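Local coordinates for protein gdp-l-fucose synthetase (PDB 6AQZ) that probably catalyses the last, NADPH-dependent step of GDP-L-fucose synthesis, epimerising and reducing a GDP-sugar, and binds NADP, at residues F194-V202 against W331-K341. Residues are numbered along the deposited sequence; the frame is centred on the assembly and turned at random.
Sequences FGPHDNFNV and WFLENYETARK. With NAP (NADP nicotinamide-adenine-dinucleotide phosphate), chain G.
The C-terminal tail lies beside the loop that follows strand 184-194 of the Rossmann-type, extended short-chain dehydrogenase fold, where Phe-200 N donates a 2.7 Å backbone hydrogen bond to Arg-340 O. Gly-195 to Asp-198 form a type II beta turn, and the end of helix 321-335 packs on it and on Phe-200. Pro-196 CB sits 3.4 Å from the centroid of the five-membered ring of Trp-331, almost on its normal, a CH-pi contact. The far edge of the same indole points at the His-197 ring, Trp-331 CZ2 over its centre, in an edge-to-face pair with planes at 53°. Phe-200 and Phe-332 instead stack face to face, offset, with centroids 4.4 Å apart. One water accepts from Arg-340 N and donates to Asp-198 O, bridging the two backbones. At the chain end, Asn-201 ND2 gives the Lys-341 carboxylate a nearly straight bond (2.8 Å to OXT), while Asn-201 OD1 accepts a hydrogen bond from Ala-204 N. Arg-340, bent at chi3 (66°), sets one face of its guanidinium over Asn-199 CB and reaches the cofactor diphosphate. Arg-340 NH1 serves both sides, reaching His-197 O at 3.1 Å and NAP O2A at 3.0 Å, and NH2 donates to NAP O1A.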
loop_
_atom_site.group_PDB
_atom_site.type_symbol
_atom_site.label_atom_id
_atom_site.label_comp_id
_atom_site.label_asym_id
_atom_site.label_seq_id
_atom_site.Cartn_x
_atom_site.Cartn_y
_atom_site.Cartn_z
ATOM N N PHE A 194 17.083 20.058 -7.168
ATOM C CA PHE A 194 17.414 21.342 -6.550
ATOM C C PHE A 194 17.056 22.468 -7.502
ATOM O O PHE A 194 16.925 22.278 -8.719
ATOM C CB PHE A 194 18.901 21.432 -6.159
ATOM C CG PHE A 194 19.836 21.442 -7.338
ATOM C CD1 PHE A 194 20.165 20.248 -7.991
ATOM C CD2 PHE A 194 20.353 22.651 -7.834
ATOM C CE1 PHE A 194 21.020 20.258 -9.082
ATOM C CE2 PHE A 194 21.196 22.672 -8.940
ATOM C CZ PHE A 194 21.538 21.473 -9.556
ATOM N N GLY A 195 16.902 23.656 -6.937
ATOM C CA GLY A 195 16.643 24.811 -7.752
ATOM C C GLY A 195 15.786 25.854 -7.082
ATOM O O GLY A 195 15.514 25.811 -5.872
ATOM N N PRO A 196 15.344 26.822 -7.876
ATOM C CA PRO A 196 14.551 27.919 -7.320
ATOM C C PRO A 196 13.213 27.425 -6.797
ATOM O O PRO A 196 12.691 26.397 -7.226
ATOM C CB PRO A 196 14.386 28.892 -8.503
ATOM C CG PRO A 196 14.789 28.175 -9.697
ATOM C CD PRO A 196 15.728 27.063 -9.274
ATOM N N HIS A 197 12.676 28.174 -5.831
ATOM C CA HIS A 197 11.406 27.891 -5.165
ATOM C C HIS A 197 11.437 26.615 -4.331
ATOM O O HIS A 197 10.385 26.102 -3.959
ATOM C CB HIS A 197 10.260 27.834 -6.172
ATOM C CG HIS A 197 10.055 29.117 -6.909
ATOM N ND1 HIS A 197 9.377 30.185 -6.366
ATOM C CD2 HIS A 197 10.437 29.502 -8.151
ATOM C CE1 HIS A 197 9.345 31.173 -7.243
ATOM N NE2 HIS A 197 9.978 30.783 -8.335
ATOM N N ASP A 198 12.634 26.146 -3.987
ATOM C CA ASP A 198 12.849 25.020 -3.094
ATOM C C ASP A 198 12.471 25.399 -1.667
ATOM O O ASP A 198 12.039 26.518 -1.384
ATOM C CB ASP A 198 14.306 24.584 -3.160
ATOM C CG ASP A 198 14.494 23.105 -2.884
ATOM O OD1 ASP A 198 13.610 22.499 -2.242
ATOM O OD2 ASP A 198 15.549 22.570 -3.292
ATOM N N ASN A 199 12.587 24.432 -0.762
ATOM C CA ASN A 199 12.417 24.663 0.669
ATOM C C ASN A 199 13.805 24.780 1.287
ATOM O O ASN A 199 14.521 23.782 1.402
ATOM C CB ASN A 199 11.611 23.543 1.322
ATOM C CG ASN A 199 11.389 23.786 2.795
ATOM O OD1 ASN A 199 11.841 24.796 3.350
ATOM N ND2 ASN A 199 10.668 22.890 3.436
ATOM N N PHE A 200 14.185 25.993 1.694
ATOM C CA PHE A 200 15.541 26.245 2.154
ATOM C C PHE A 200 15.687 26.239 3.670
ATOM O O PHE A 200 16.708 26.708 4.179
ATOM C CB PHE A 200 16.033 27.571 1.596
ATOM C CG PHE A 200 16.130 27.588 0.114
ATOM C CD1 PHE A 200 17.287 27.195 -0.515
ATOM C CD2 PHE A 200 15.057 28.000 -0.654
ATOM C CE1 PHE A 200 17.375 27.226 -1.894
ATOM C CE2 PHE A 200 15.135 28.032 -2.027
ATOM C CZ PHE A 200 16.299 27.655 -2.649
ATOM N N ASN A 201 14.701 25.726 4.396
ATOM C CA ASN A 201 14.829 25.570 5.836
ATOM C C ASN A 201 15.940 24.575 6.138
ATOM O O ASN A 201 15.883 23.429 5.683
ATOM C CB ASN A 201 13.496 25.076 6.409
ATOM C CG ASN A 201 13.516 24.944 7.927
ATOM O OD1 ASN A 201 13.893 23.899 8.462
ATOM N ND2 ASN A 201 13.064 25.982 8.624
ATOM N N VAL A 202 16.936 24.986 6.926
ATOM C CA VAL A 202 18.047 24.083 7.215
ATOM C C VAL A 202 17.567 22.850 7.981
ATOM O O VAL A 202 18.133 21.763 7.828
ATOM C CB VAL A 202 19.172 24.800 7.981
ATOM C CG1 VAL A 202 19.664 26.040 7.216
ATOM C CG2 VAL A 202 18.699 25.157 9.369
ATOM N N TRP A 331 19.086 33.186 -7.961
ATOM C CA TRP A 331 17.663 33.264 -7.638
ATOM C C TRP A 331 17.464 33.473 -6.146
ATOM O O TRP A 331 16.606 34.256 -5.724
ATOM C CB TRP A 331 16.922 31.991 -8.094
ATOM C CG TRP A 331 15.461 32.068 -7.737
ATOM C CD1 TRP A 331 14.450 32.540 -8.516
ATOM C CD2 TRP A 331 14.865 31.704 -6.484
ATOM N NE1 TRP A 331 13.264 32.502 -7.825
ATOM C CE2 TRP A 331 13.493 31.991 -6.576
ATOM C CE3 TRP A 331 15.360 31.167 -5.298
ATOM C CZ2 TRP A 331 12.610 31.749 -5.528
ATOM C CZ3 TRP A 331 14.489 30.955 -4.254
ATOM C CH2 TRP A 331 13.131 31.230 -4.375
ATOM N N PHE A 332 18.239 32.760 -5.337
ATOM C CA PHE A 332 18.080 32.821 -3.894
ATOM C C PHE A 332 18.433 34.203 -3.356
ATOM O O PHE A 332 17.702 34.757 -2.524
ATOM C CB PHE A 332 18.947 31.730 -3.262
ATOM C CG PHE A 332 18.717 31.532 -1.804
ATOM C CD1 PHE A 332 17.443 31.305 -1.315
ATOM C CD2 PHE A 332 19.779 31.524 -0.919
ATOM C CE1 PHE A 332 17.231 31.100 0.049
ATOM C CE2 PHE A 332 19.573 31.310 0.437
ATOM C CZ PHE A 332 18.300 31.094 0.918
ATOM N N LEU A 333 19.515 34.796 -3.860
ATOM C CA LEU A 333 19.899 36.126 -3.396
ATOM C C LEU A 333 18.851 37.156 -3.784
ATOM O O LEU A 333 18.468 37.995 -2.966
ATOM C CB LEU A 333 21.271 36.503 -3.957
ATOM C CG LEU A 333 22.408 35.652 -3.392
ATOM C CD1 LEU A 333 23.691 35.841 -4.196
ATOM C CD2 LEU A 333 22.631 35.996 -1.936
ATOM N N GLU A 334 18.347 37.086 -5.019
ATOM C CA GLU A 334 17.381 38.082 -5.466
ATOM C C GLU A 334 16.011 37.910 -4.822
ATOM O O GLU A 334 15.250 38.877 -4.781
ATOM C CB GLU A 334 17.242 38.056 -6.987
ATOM N N ASN A 335 15.678 36.724 -4.297
ATOM C CA ASN A 335 14.321 36.473 -3.818
ATOM C C ASN A 335 14.260 36.024 -2.363
ATOM O O ASN A 335 13.199 35.589 -1.909
ATOM C CB ASN A 335 13.636 35.422 -4.694
ATOM C CG ASN A 335 13.371 35.919 -6.091
ATOM O OD1 ASN A 335 12.440 36.693 -6.307
ATOM N ND2 ASN A 335 14.190 35.487 -7.050
ATOM N N TYR A 336 15.330 36.227 -1.595
ATOM C CA TYR A 336 15.428 35.652 -0.256
ATOM C C TYR A 336 14.196 35.929 0.590
ATOM O O TYR A 336 13.757 35.059 1.346
ATOM C CB TYR A 336 16.671 36.193 0.454
ATOM C CG TYR A 336 16.899 35.617 1.850
ATOM C CD1 TYR A 336 17.393 34.325 2.018
ATOM C CD2 TYR A 336 16.642 36.375 3.003
ATOM C CE1 TYR A 336 17.619 33.790 3.286
ATOM C CE2 TYR A 336 16.861 35.841 4.286
ATOM C CZ TYR A 336 17.353 34.552 4.416
ATOM O OH TYR A 336 17.581 33.999 5.663
ATOM N N GLU A 337 13.640 37.138 0.497
ATOM C CA GLU A 337 12.524 37.496 1.367
ATOM C C GLU A 337 11.322 36.579 1.161
ATOM O O GLU A 337 10.669 36.182 2.135
ATOM C CB GLU A 337 12.116 38.951 1.141
ATOM C CG GLU A 337 10.924 39.375 1.985
ATOM C CD GLU A 337 10.372 40.738 1.599
ATOM O OE1 GLU A 337 11.100 41.510 0.946
ATOM O OE2 GLU A 337 9.206 41.031 1.938
ATOM N N THR A 338 11.031 36.207 -0.086
ATOM C CA THR A 338 9.864 35.389 -0.382
ATOM C C THR A 338 10.201 33.916 -0.469
ATOM O O THR A 338 9.321 33.121 -0.810
ATOM C CB THR A 338 9.186 35.810 -1.694
ATOM O OG1 THR A 338 10.118 35.711 -2.773
ATOM C CG2 THR A 338 8.626 37.217 -1.598
ATOM N N ALA A 339 11.451 33.541 -0.222
ATOM C CA ALA A 339 11.835 32.151 -0.362
ATOM C C ALA A 339 11.355 31.349 0.844
ATOM O O ALA A 339 11.326 31.845 1.978
ATOM C CB ALA A 339 13.345 32.021 -0.544
ATOM N N ARG A 340 10.995 30.090 0.577
ATOM C CA ARG A 340 10.561 29.129 1.591
ATOM C C ARG A 340 11.716 28.817 2.531
ATOM O O ARG A 340 12.741 28.265 2.115
ATOM C CB ARG A 340 10.069 27.855 0.895
ATOM C CG ARG A 340 8.750 28.042 0.162
ATOM C CD ARG A 340 8.436 26.909 -0.780
ATOM N NE ARG A 340 8.193 25.618 -0.125
ATOM C CZ ARG A 340 8.325 24.438 -0.745
ATOM N NH1 ARG A 340 8.712 24.401 -2.018
ATOM N NH2 ARG A 340 8.085 23.300 -0.097
ATOM N N LYS A 341 11.584 29.220 3.783
ATOM C CA LYS A 341 12.629 28.942 4.762
ATOM C C LYS A 341 12.016 28.549 6.101
ATOM O O LYS A 341 10.794 28.489 6.203
ATOM C CB LYS A 341 13.571 30.138 4.914
ATOM C CG LYS A 341 12.916 31.508 4.817
ATOM C CD LYS A 341 13.994 32.610 4.822
ATOM C CE LYS A 341 13.427 33.937 4.396
ATOM N NZ LYS A 341 12.624 33.895 3.159
ATOM O OXT LYS A 341 12.708 28.304 7.094
HETATM P PA NAP G . 7.389 20.793 -2.724
HETATM O O1A NAP G . 7.341 20.528 -1.250
HETATM O O2A NAP G . 8.398 21.737 -3.322
HETATM O O5B NAP G . 5.911 21.270 -3.289
HETATM C C5B NAP G . 5.035 20.219 -3.077
HETATM C C4B NAP G . 3.673 20.655 -3.684
HETATM O O4B NAP G . 2.586 19.851 -3.159
HETATM C C3B NAP G . 3.365 22.181 -3.401
HETATM O O3B NAP G . 2.726 22.752 -4.511
HETATM C C2B NAP G . 2.291 22.080 -2.308
HETATM O O2B NAP G . 1.371 23.046 -2.355
HETATM C C1B NAP G . 1.555 20.779 -2.847
HETATM N N9A NAP G . 0.673 20.199 -1.841
HETATM C C8A NAP G . 1.039 19.554 -0.677
HETATM N N7A NAP G . -0.020 19.120 0.045
HETATM C C5A NAP G . -1.120 19.523 -0.693
HETATM C C6A NAP G . -2.485 19.372 -0.464
HETATM N N6A NAP G . -2.937 18.705 0.674
HETATM N N1A NAP G . -3.400 19.833 -1.352
HETATM C C2A NAP G . -2.865 20.456 -2.444
HETATM N N3A NAP G . -1.581 20.687 -2.793
HETATM C C4A NAP G . -0.712 20.191 -1.881
HETATM O O3 NAP G . 7.630 19.233 -3.266
HETATM P PN NAP G . 8.502 19.145 -4.594
HETATM O O1N NAP G . 7.977 19.956 -5.717
HETATM O O2N NAP G . 9.981 18.977 -4.326
HETATM O O5D NAP G . 8.164 17.527 -5.169
HETATM C C5D NAP G . 6.938 17.417 -5.775
HETATM C C4D NAP G . 6.904 15.989 -6.268
HETATM O O4D NAP G . 8.246 15.619 -6.630
HETATM C C3D NAP G . 6.496 15.050 -5.034
HETATM O O3D NAP G . 5.619 14.070 -5.471
HETATM C C2D NAP G . 7.851 14.461 -4.584
HETATM O O2D NAP G . 7.779 13.167 -4.124
HETATM C C1D NAP G . 8.613 14.430 -5.941
HETATM N N1N NAP G . 10.084 14.342 -5.706
HETATM C C2N NAP G . 10.832 15.427 -5.244
HETATM C C3N NAP G . 12.184 15.290 -5.007
HETATM C C7N NAP G . 12.969 16.461 -4.499
HETATM O O7N NAP G . 14.168 16.379 -4.179
HETATM N N7N NAP G . 12.335 17.702 -4.367
HETATM C C4N NAP G . 12.904 14.013 -5.216
HETATM C C5N NAP G . 12.020 12.906 -5.694
HETATM C C6N NAP G . 10.717 13.091 -5.919
HETATM P P2B NAP G . 1.724 24.580 -1.373
HETATM O O1X NAP G . 2.882 25.111 -2.159
HETATM O O2X NAP G . 0.385 25.302 -1.540
HETATM O O3X NAP G . 2.019 23.969 -0.035
HETATM O O HOH W 1 11.113 29.056 -2.057
#